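Side-chain contacts in heat shock protein 16 (Schizosaccharomyces pombe, PDB 3W1Z), which probably acts as a stress-response chaperone of the small heat shock protein (HSP20) family that binds unfolded proteins: residues D61-Y66 with T72-V77; R114-F119 with T125-K130; V52-V57 with G98-T103. All coordinates share one frame; numbering follows the deposited sequence.

The three contacts lie in one alpha-crystallin domain, a sandwich of two antiparallel sheets. Contacts 1 and 2 each join the strands of a beta hairpin, one in each sheet. Both are partly buried: backbone hydrogen bonds run along them, apolar side chains face inward and polar ones the other way. They meet where Tyr66 packs on Ile115 and Leu128 and Val64 on Val126, and both touch a second subunit. Contact 3 is different. It is fully buried, has no hydrogen bond across it and runs from the turn after strand 47-53 to the sheet of strand 98-105. That strand borders strand 70-77 of contact 1, while the carbonyls of Leu54 and Val57 approach Phe119 of contact 2.

Contact 1: D61-Y66 with T72-V77; sequences DVQVHY and TISGEV
His65 and Thr72 lie side by side and point the same way off the sheet. The imidazole leans across its neighbour. NE2 of His65 comes to 3.3 Å from CB of Thr72, and CE1 of His65 meets CG2 of Thr72 at 3.8 Å. One ring face lies over the carbonyl oxygen of Thr72. The first torsion of His65 brings the ring there: CG sits between the backbone N and the carbonyl carbon (chi1 68°). OG1 of Thr72 has its own partner, the hydroxyl of Thr103. On the same face, the Gln63 chain runs past the Ser74 hydroxyl.

These pairs belong to the antiparallel hairpin of strands 62-67 and 70-77 in the alpha-crystallin domain. Gln63 with Ser74 and His65 with Thr72 are hydrogen-bonded pairs, each closed by two nearly straight bonds. Strand 62-67 is outermost within its own chain, but His65 and Tyr66 continue the sheet into a strand of a second subunit.

The other face is apolar. CG2 of Val62 lies 4.0 Å from CG2 of Ile73, the two side chains running alongside each other. CG2 of Val64 approaches CG1 of Ile73 at 4.2 Å. Ile142 of the second subunit packs on Val62 and Val64. Further along, the carbonyl O of Asp61 is 3.2 Å from CA of Gly75, where a CB would run into that oxygen.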
loop_
_atom_site.group_PDB
_atom_site.type_symbol
_atom_site.label_atom_id
_atom_site.label_comp_id
_atom_site.label_asym_id
_atom_site.label_seq_id
_atom_site.Cartn_x
_atom_site.Cartn_y
_atom_site.Cartn_z
ATOM N N ASP B 61 29.431 23.409 21.219
ATOM C CA ASP B 61 29.361 22.427 20.140
ATOM C C ASP B 61 28.033 22.419 19.386
ATOM O O ASP B 61 27.865 21.661 18.432
ATOM C CB ASP B 61 29.668 21.025 20.671
ATOM C CG ASP B 61 31.143 20.821 20.948
ATOM O OD1 ASP B 61 31.968 21.492 20.292
ATOM O OD2 ASP B 61 31.478 19.992 21.818
ATOM N N VAL B 62 27.093 23.255 19.811
ATOM C CA VAL B 62 25.814 23.353 19.119
ATOM C C VAL B 62 25.730 24.661 18.337
ATOM O O VAL B 62 26.243 25.690 18.775
ATOM C CB VAL B 62 24.617 23.222 20.101
ATOM C CG1 VAL B 62 24.677 24.294 21.175
ATOM C CG2 VAL B 62 23.287 23.273 19.357
ATOM N N GLN B 63 25.118 24.606 17.158
ATOM C CA GLN B 63 24.822 25.811 16.398
ATOM C C GLN B 63 23.393 25.782 15.863
ATOM O O GLN B 63 22.874 24.731 15.476
ATOM C CB GLN B 63 25.825 26.026 15.264
ATOM C CG GLN B 63 25.773 24.982 14.173
ATOM C CD GLN B 63 26.588 25.375 12.958
ATOM O OE1 GLN B 63 27.703 24.892 12.762
ATOM N NE2 GLN B 63 26.034 26.256 12.132
ATOM N N VAL B 64 22.763 26.952 15.866
ATOM C CA VAL B 64 21.403 27.108 15.381
ATOM C C VAL B 64 21.380 28.199 14.324
ATOM O O VAL B 64 21.810 29.321 14.586
ATOM C CB VAL B 64 20.455 27.529 16.519
ATOM C CG1 VAL B 64 19.059 27.811 15.976
ATOM C CG2 VAL B 64 20.413 26.469 17.604
ATOM N N HIS B 65 20.894 27.882 13.130
ATOM C CA HIS B 65 20.708 28.930 12.132
ATOM C C HIS B 65 19.358 28.850 11.426
ATOM O O HIS B 65 18.701 27.810 11.423
ATOM C CB HIS B 65 21.871 28.988 11.129
ATOM C CG HIS B 65 21.960 27.808 10.214
ATOM N ND1 HIS B 65 23.016 26.925 10.237
ATOM C CD2 HIS B 65 21.135 27.378 9.226
ATOM C CE1 HIS B 65 22.836 25.996 9.314
ATOM N NE2 HIS B 65 21.701 26.250 8.689
ATOM N N TYR B 66 18.951 29.971 10.840
ATOM C CA TYR B 66 17.666 30.074 10.165
ATOM C C TYR B 66 17.850 30.669 8.772
ATOM O O TYR B 66 18.433 31.745 8.622
ATOM C CB TYR B 66 16.716 30.944 10.993
ATOM C CG TYR B 66 15.347 31.133 10.384
ATOM C CD1 TYR B 66 14.283 30.319 10.749
ATOM C CD2 TYR B 66 15.115 32.132 9.445
ATOM C CE1 TYR B 66 13.033 30.492 10.194
ATOM C CE2 TYR B 66 13.874 32.309 8.885
ATOM C CZ TYR B 66 12.835 31.489 9.259
ATOM O OH TYR B 66 11.595 31.677 8.697
ATOM N N THR B 72 17.657 25.123 11.242
ATOM C CA THR B 72 18.627 24.038 11.320
ATOM C C THR B 72 19.414 24.069 12.627
ATOM O O THR B 72 20.002 25.092 12.994
ATOM C CB THR B 72 19.616 24.071 10.138
ATOM O OG1 THR B 72 18.905 23.862 8.911
ATOM C CG2 THR B 72 20.674 22.988 10.293
ATOM N N ILE B 73 19.409 22.938 13.326
ATOM C CA ILE B 73 20.222 22.759 14.519
ATOM C C ILE B 73 21.273 21.703 14.224
ATOM O O ILE B 73 20.937 20.565 13.912
ATOM C CB ILE B 73 19.385 22.272 15.716
ATOM C CG1 ILE B 73 18.211 23.218 15.986
ATOM C CG2 ILE B 73 20.262 22.119 16.947
ATOM C CD1 ILE B 73 16.907 22.778 15.346
ATOM N N SER B 74 22.546 22.068 14.318
ATOM C CA SER B 74 23.602 21.108 14.016
ATOM C C SER B 74 24.724 21.139 15.042
ATOM O O SER B 74 24.797 22.044 15.869
ATOM C CB SER B 74 24.151 21.323 12.603
ATOM O OG SER B 74 24.724 22.609 12.466
ATOM N N GLY B 75 25.591 20.136 14.993
ATOM C CA GLY B 75 26.666 20.039 15.959
ATOM C C GLY B 75 27.292 18.664 16.032
ATOM O O GLY B 75 27.250 17.893 15.074
ATOM N N GLU B 76 27.879 18.360 17.183
ATOM C CA GLU B 76 28.613 17.118 17.362
ATOM C C GLU B 76 28.348 16.528 18.742
ATOM O O GLU B 76 28.250 17.257 19.730
ATOM C CB GLU B 76 30.108 17.388 17.193
ATOM C CG GLU B 76 30.970 16.153 17.021
ATOM C CD GLU B 76 32.433 16.502 16.830
ATOM O OE1 GLU B 76 32.932 17.388 17.557
ATOM O OE2 GLU B 76 33.082 15.901 15.949
ATOM N N VAL B 77 28.222 15.207 18.805
ATOM C CA VAL B 77 28.191 14.518 20.087
ATOM C C VAL B 77 29.458 13.688 20.212
ATOM O O VAL B 77 29.617 12.668 19.543
ATOM C CB VAL B 77 26.962 13.605 20.223
ATOM C CG1 VAL B 77 26.897 13.017 21.626
ATOM C CG2 VAL B 77 25.691 14.376 19.913
#

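Contact 2: R114-F119 with T125-K130; sequences RIEANF and TVTLPK
Thr127 gives Glu116 two hydrogen bonds at one atom. Its backbone N reaches O of Glu116 at 2.9 Å, nearly in line with the C=O bond. Its OG1 reaches the same oxygen at 2.8 Å, but from 43° above the carbonyl plane. A chi1 of 32° turns the hydroxyl to that oxygen. The return bond, from N of Glu116 to O of Thr127, is weak. Asn118 and Thr125 form the next hydrogen-bonded pair, with two backbone bonds. OG1 of Thr125 bonds to Asp51 on the neighbouring strand.

The apolar contacts turn to the other face. CD1 of Ile115 lies alongside Leu128, 3.7 Å from its CD2. CG2 of Ile115 meets CG1 of Val126 at 4.0 Å, the two side chains crossing at a slant. CB of Ala117 packs at 4.2 Å on CG2 of Val126. At the end of the ladder, CB of Arg114 rests 3.6 Å from CG of Pro129.

Ile140 of a second subunit packs on Ile115 and Ala117, and Ile142 of the same subunit on Phe119. This is the edge hairpin of the alpha-crystallin sandwich. The groove between strands 116-120 and 62-67 takes that subunit's C-terminal Ile-X-Ile motif, as in other small heat shock proteins.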
loop_
_atom_site.group_PDB
_atom_site.type_symbol
_atom_site.label_atom_id
_atom_site.label_comp_id
_atom_site.label_asym_id
_atom_site.label_seq_id
_atom_site.Cartn_x
_atom_site.Cartn_y
_atom_site.Cartn_z
ATOM N N ARG B 114 14.456 38.317 15.563
ATOM C CA ARG B 114 14.006 38.121 16.939
ATOM C C ARG B 114 14.113 36.671 17.419
ATOM O O ARG B 114 13.701 36.350 18.532
ATOM C CB ARG B 114 12.587 38.661 17.149
ATOM C CG ARG B 114 12.533 40.136 17.527
ATOM C CD ARG B 114 12.641 41.029 16.304
ATOM N NE ARG B 114 13.651 42.071 16.458
ATOM C CZ ARG B 114 13.873 43.029 15.565
ATOM N NH1 ARG B 114 13.150 43.083 14.454
ATOM N NH2 ARG B 114 14.815 43.937 15.782
ATOM N N ILE B 115 14.651 35.798 16.573
ATOM C CA ILE B 115 14.877 34.408 16.960
ATOM C C ILE B 115 15.954 34.316 18.033
ATOM O O ILE B 115 17.055 34.850 17.871
ATOM C CB ILE B 115 15.303 33.537 15.759
ATOM C CG1 ILE B 115 14.203 33.489 14.702
ATOM C CG2 ILE B 115 15.641 32.127 16.211
ATOM C CD1 ILE B 115 14.595 32.696 13.475
ATOM N N GLU B 116 15.635 33.631 19.128
ATOM C CA GLU B 116 16.589 33.442 20.218
ATOM C C GLU B 116 16.582 31.993 20.720
ATOM O O GLU B 116 15.561 31.306 20.637
ATOM C CB GLU B 116 16.307 34.429 21.356
ATOM C CG GLU B 116 14.840 34.511 21.749
ATOM C CD GLU B 116 14.544 35.701 22.637
ATOM O OE1 GLU B 116 15.446 36.547 22.823
ATOM O OE2 GLU B 116 13.408 35.793 23.147
ATOM N N ALA B 117 17.724 31.526 21.223
ATOM C CA ALA B 117 17.868 30.129 21.622
ATOM C C ALA B 117 18.508 29.979 23.001
ATOM O O ALA B 117 19.547 30.581 23.285
ATOM C CB ALA B 117 18.668 29.358 20.573
ATOM N N ASN B 118 17.890 29.157 23.846
ATOM C CA ASN B 118 18.385 28.914 25.197
ATOM C C ASN B 118 18.735 27.444 25.407
ATOM O O ASN B 118 17.892 26.570 25.226
ATOM C CB ASN B 118 17.339 29.341 26.226
ATOM C CG ASN B 118 16.758 30.708 25.935
ATOM O OD1 ASN B 118 15.838 30.845 25.128
ATOM N ND2 ASN B 118 17.291 31.731 26.593
ATOM N N PHE B 119 19.975 27.172 25.800
ATOM C CA PHE B 119 20.419 25.795 25.998
ATOM C C PHE B 119 20.683 25.483 27.467
ATOM O O PHE B 119 21.603 26.034 28.069
ATOM C CB PHE B 119 21.673 25.513 25.168
ATOM C CG PHE B 119 22.117 24.079 25.208
ATOM C CD1 PHE B 119 23.435 23.754 25.490
ATOM C CD2 PHE B 119 21.216 23.057 24.971
ATOM C CE1 PHE B 119 23.844 22.433 25.525
ATOM C CE2 PHE B 119 21.618 21.735 25.006
ATOM C CZ PHE B 119 22.934 21.423 25.284
ATOM N N THR B 125 16.171 25.030 23.511
ATOM C CA THR B 125 14.882 25.601 23.148
ATOM C C THR B 125 15.051 26.802 22.227
ATOM O O THR B 125 15.623 27.822 22.614
ATOM C CB THR B 125 14.076 26.022 24.388
ATOM O OG1 THR B 125 13.792 24.869 25.189
ATOM C CG2 THR B 125 12.768 26.678 23.973
ATOM N N VAL B 126 14.558 26.669 21.000
ATOM C CA VAL B 126 14.553 27.778 20.056
ATOM C C VAL B 126 13.174 28.425 20.063
ATOM O O VAL B 126 12.156 27.733 20.102
ATOM C CB VAL B 126 14.901 27.311 18.630
ATOM C CG1 VAL B 126 14.995 28.502 17.684
ATOM C CG2 VAL B 126 16.206 26.531 18.631
ATOM N N THR B 127 13.144 29.752 20.037
ATOM C CA THR B 127 11.884 30.485 20.052
ATOM C C THR B 127 11.765 31.421 18.855
ATOM O O THR B 127 12.537 32.370 18.715
ATOM C CB THR B 127 11.722 31.296 21.351
ATOM O OG1 THR B 127 13.010 31.724 21.809
ATOM C CG2 THR B 127 11.073 30.443 22.429
ATOM N N LEU B 128 10.791 31.146 17.994
ATOM C CA LEU B 128 10.565 31.967 16.812
ATOM C C LEU B 128 9.237 32.710 16.931
ATOM O O LEU B 128 8.171 32.099 16.880
ATOM C CB LEU B 128 10.581 31.110 15.541
ATOM C CG LEU B 128 11.784 30.191 15.298
ATOM C CD1 LEU B 128 11.576 28.821 15.933
ATOM C CD2 LEU B 128 12.068 30.054 13.811
ATOM N N PRO B 129 9.299 34.037 17.110
ATOM C CA PRO B 129 8.081 34.840 17.242
ATOM C C PRO B 129 7.350 34.954 15.911
ATOM O O PRO B 129 7.987 35.251 14.904
ATOM C CB PRO B 129 8.606 36.218 17.674
ATOM C CG PRO B 129 10.118 36.100 17.732
ATOM C CD PRO B 129 10.497 34.877 16.975
ATOM N N LYS B 130 6.038 34.747 15.907
ATOM C CA LYS B 130 5.268 34.871 14.675
ATOM C C LYS B 130 4.689 36.268 14.521
ATOM O O LYS B 130 4.187 36.855 15.479
ATOM C CB LYS B 130 4.132 33.847 14.620
ATOM C CG LYS B 130 4.579 32.399 14.570
ATOM C CD LYS B 130 3.375 31.473 14.535
ATOM C CE LYS B 130 2.411 31.796 15.663
ATOM N NZ LYS B 130 1.257 30.858 15.708
#

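Contact 3: V52-V57 with G98-T103; sequences VELPGV and GSFSRT
The chain of 52-57 leaves its strand in a type II beta turn from Leu54 to Val57 and faces strand 98-103 at a distance, the CA atoms of Leu54 and Phe100 being 9.5 Å apart. Side chains alone bridge the gap.

Leu54 covers one face of the Phe100 ring in a CH-pi contact. Its CD2 stands 3.8 Å from the ring centroid, 20° off the normal and displaced toward the CE2 and CZ rim. CD1 of Leu54 adds a contact of 3.8 Å to CZ of Phe100. Val57 comes to the edge instead: its CG1 lies near the ring plane, 4.2 Å from CE1 of Phe100. A chi1 of 66° turns the Phe100 ring in over its own main chain, and its far end reaches the turn. Val77 of strand 70-77 touches both Val57 and Phe100.

With an alanine in place of Phe100, Leu54 would probably lose the ring face it rests on and Val57 the ring edge, opening a gap between the turn and strand 98-105.

No polar group joins the two segments. Burial and shape hold them together, so the turn after strand 47-53 meets the sheet of strand 98-105 through dispersion contacts without directional bonds.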
loop_
_atom_site.group_PDB
_atom_site.type_symbol
_atom_site.label_atom_id
_atom_site.label_comp_id
_atom_site.label_asym_id
_atom_site.label_seq_id
_atom_site.Cartn_x
_atom_site.Cartn_y
_atom_site.Cartn_z
ATOM N N VAL B 52 14.774 20.635 21.527
ATOM C CA VAL B 52 15.663 19.628 20.962
ATOM C C VAL B 52 16.498 18.981 22.063
ATOM O O VAL B 52 17.100 19.676 22.879
ATOM C CB VAL B 52 16.613 20.263 19.930
ATOM C CG1 VAL B 52 17.372 19.191 19.167
ATOM C CG2 VAL B 52 15.836 21.155 18.975
ATOM N N GLU B 53 16.548 17.654 22.077
ATOM C CA GLU B 53 17.282 16.942 23.118
ATOM C C GLU B 53 18.736 16.711 22.724
ATOM O O GLU B 53 19.027 15.996 21.765
ATOM C CB GLU B 53 16.604 15.610 23.443
ATOM C CG GLU B 53 15.245 15.755 24.105
ATOM C CD GLU B 53 14.621 14.419 24.457
ATOM O OE1 GLU B 53 15.089 13.385 23.936
ATOM O OE2 GLU B 53 13.663 14.403 25.259
ATOM N N LEU B 54 19.646 17.324 23.475
ATOM C CA LEU B 54 21.075 17.201 23.206
ATOM C C LEU B 54 21.874 16.895 24.474
ATOM O O LEU B 54 22.683 17.716 24.909
ATOM C CB LEU B 54 21.600 18.490 22.567
ATOM C CG LEU B 54 20.995 18.906 21.225
ATOM C CD1 LEU B 54 21.521 20.269 20.795
ATOM C CD2 LEU B 54 21.286 17.858 20.164
ATOM N N PRO B 55 21.652 15.712 25.074
ATOM C CA PRO B 55 22.405 15.354 26.281
ATOM C C PRO B 55 23.873 15.066 25.975
ATOM O O PRO B 55 24.177 14.403 24.985
ATOM C CB PRO B 55 21.701 14.086 26.766
ATOM C CG PRO B 55 21.142 13.479 25.532
ATOM C CD PRO B 55 20.745 14.630 24.650
ATOM N N GLY B 56 24.770 15.566 26.819
ATOM C CA GLY B 56 26.190 15.322 26.650
ATOM C C GLY B 56 26.830 16.200 25.592
ATOM O O GLY B 56 27.966 15.962 25.179
ATOM N N VAL B 57 26.101 17.220 25.152
ATOM C CA VAL B 57 26.612 18.153 24.156
ATOM C C VAL B 57 26.953 19.493 24.798
ATOM O O VAL B 57 26.118 20.102 25.467
ATOM C CB VAL B 57 25.597 18.387 23.021
ATOM C CG1 VAL B 57 26.155 19.368 22.000
ATOM C CG2 VAL B 57 25.234 17.070 22.355
ATOM N N GLY B 98 28.488 11.102 17.379
ATOM C CA GLY B 98 28.806 11.571 16.045
ATOM C C GLY B 98 28.336 12.995 15.837
ATOM O O GLY B 98 28.031 13.707 16.794
ATOM N N SER B 99 28.277 13.411 14.578
ATOM C CA SER B 99 27.743 14.719 14.234
ATOM C C SER B 99 26.233 14.621 14.060
ATOM O O SER B 99 25.726 13.627 13.542
ATOM C CB SER B 99 28.389 15.237 12.949
ATOM O OG SER B 99 28.252 14.296 11.899
ATOM N N PHE B 100 25.516 15.648 14.503
ATOM C CA PHE B 100 24.069 15.677 14.341
ATOM C C PHE B 100 23.621 16.891 13.537
ATOM O O PHE B 100 24.207 17.968 13.641
ATOM C CB PHE B 100 23.363 15.646 15.703
ATOM C CG PHE B 100 23.594 16.873 16.546
ATOM C CD1 PHE B 100 24.636 16.915 17.457
ATOM C CD2 PHE B 100 22.759 17.976 16.440
ATOM C CE1 PHE B 100 24.848 18.037 18.240
ATOM C CE2 PHE B 100 22.968 19.101 17.215
ATOM C CZ PHE B 100 24.012 19.132 18.117
ATOM N N SER B 101 22.589 16.702 12.723
ATOM C CA SER B 101 21.940 17.813 12.044
ATOM C C SER B 101 20.441 17.556 11.950
ATOM O O SER B 101 20.010 16.457 11.598
ATOM C CB SER B 101 22.534 18.026 10.651
ATOM O OG SER B 101 22.188 19.300 10.136
ATOM N N ARG B 102 19.652 18.573 12.274
ATOM C CA ARG B 102 18.204 18.481 12.191
ATOM C C ARG B 102 17.653 19.741 11.540
ATOM O O ARG B 102 17.836 20.847 12.050
ATOM C CB ARG B 102 17.594 18.295 13.583
ATOM C CG ARG B 102 16.081 18.105 13.588
ATOM C CD ARG B 102 15.679 16.786 12.941
ATOM N NE ARG B 102 14.229 16.613 12.902
ATOM C CZ ARG B 102 13.533 15.903 13.784
ATOM N NH1 ARG B 102 14.151 15.287 14.782
ATOM N NH2 ARG B 102 12.216 15.804 13.665
ATOM N N THR B 103 16.983 19.568 10.408
ATOM C CA THR B 103 16.375 20.689 9.711
ATOM C C THR B 103 14.864 20.528 9.684
ATOM O O THR B 103 14.349 19.480 9.299
ATOM C CB THR B 103 16.884 20.804 8.262
ATOM O OG1 THR B 103 18.317 20.817 8.254
ATOM C CG2 THR B 103 16.365 22.080 7.618
#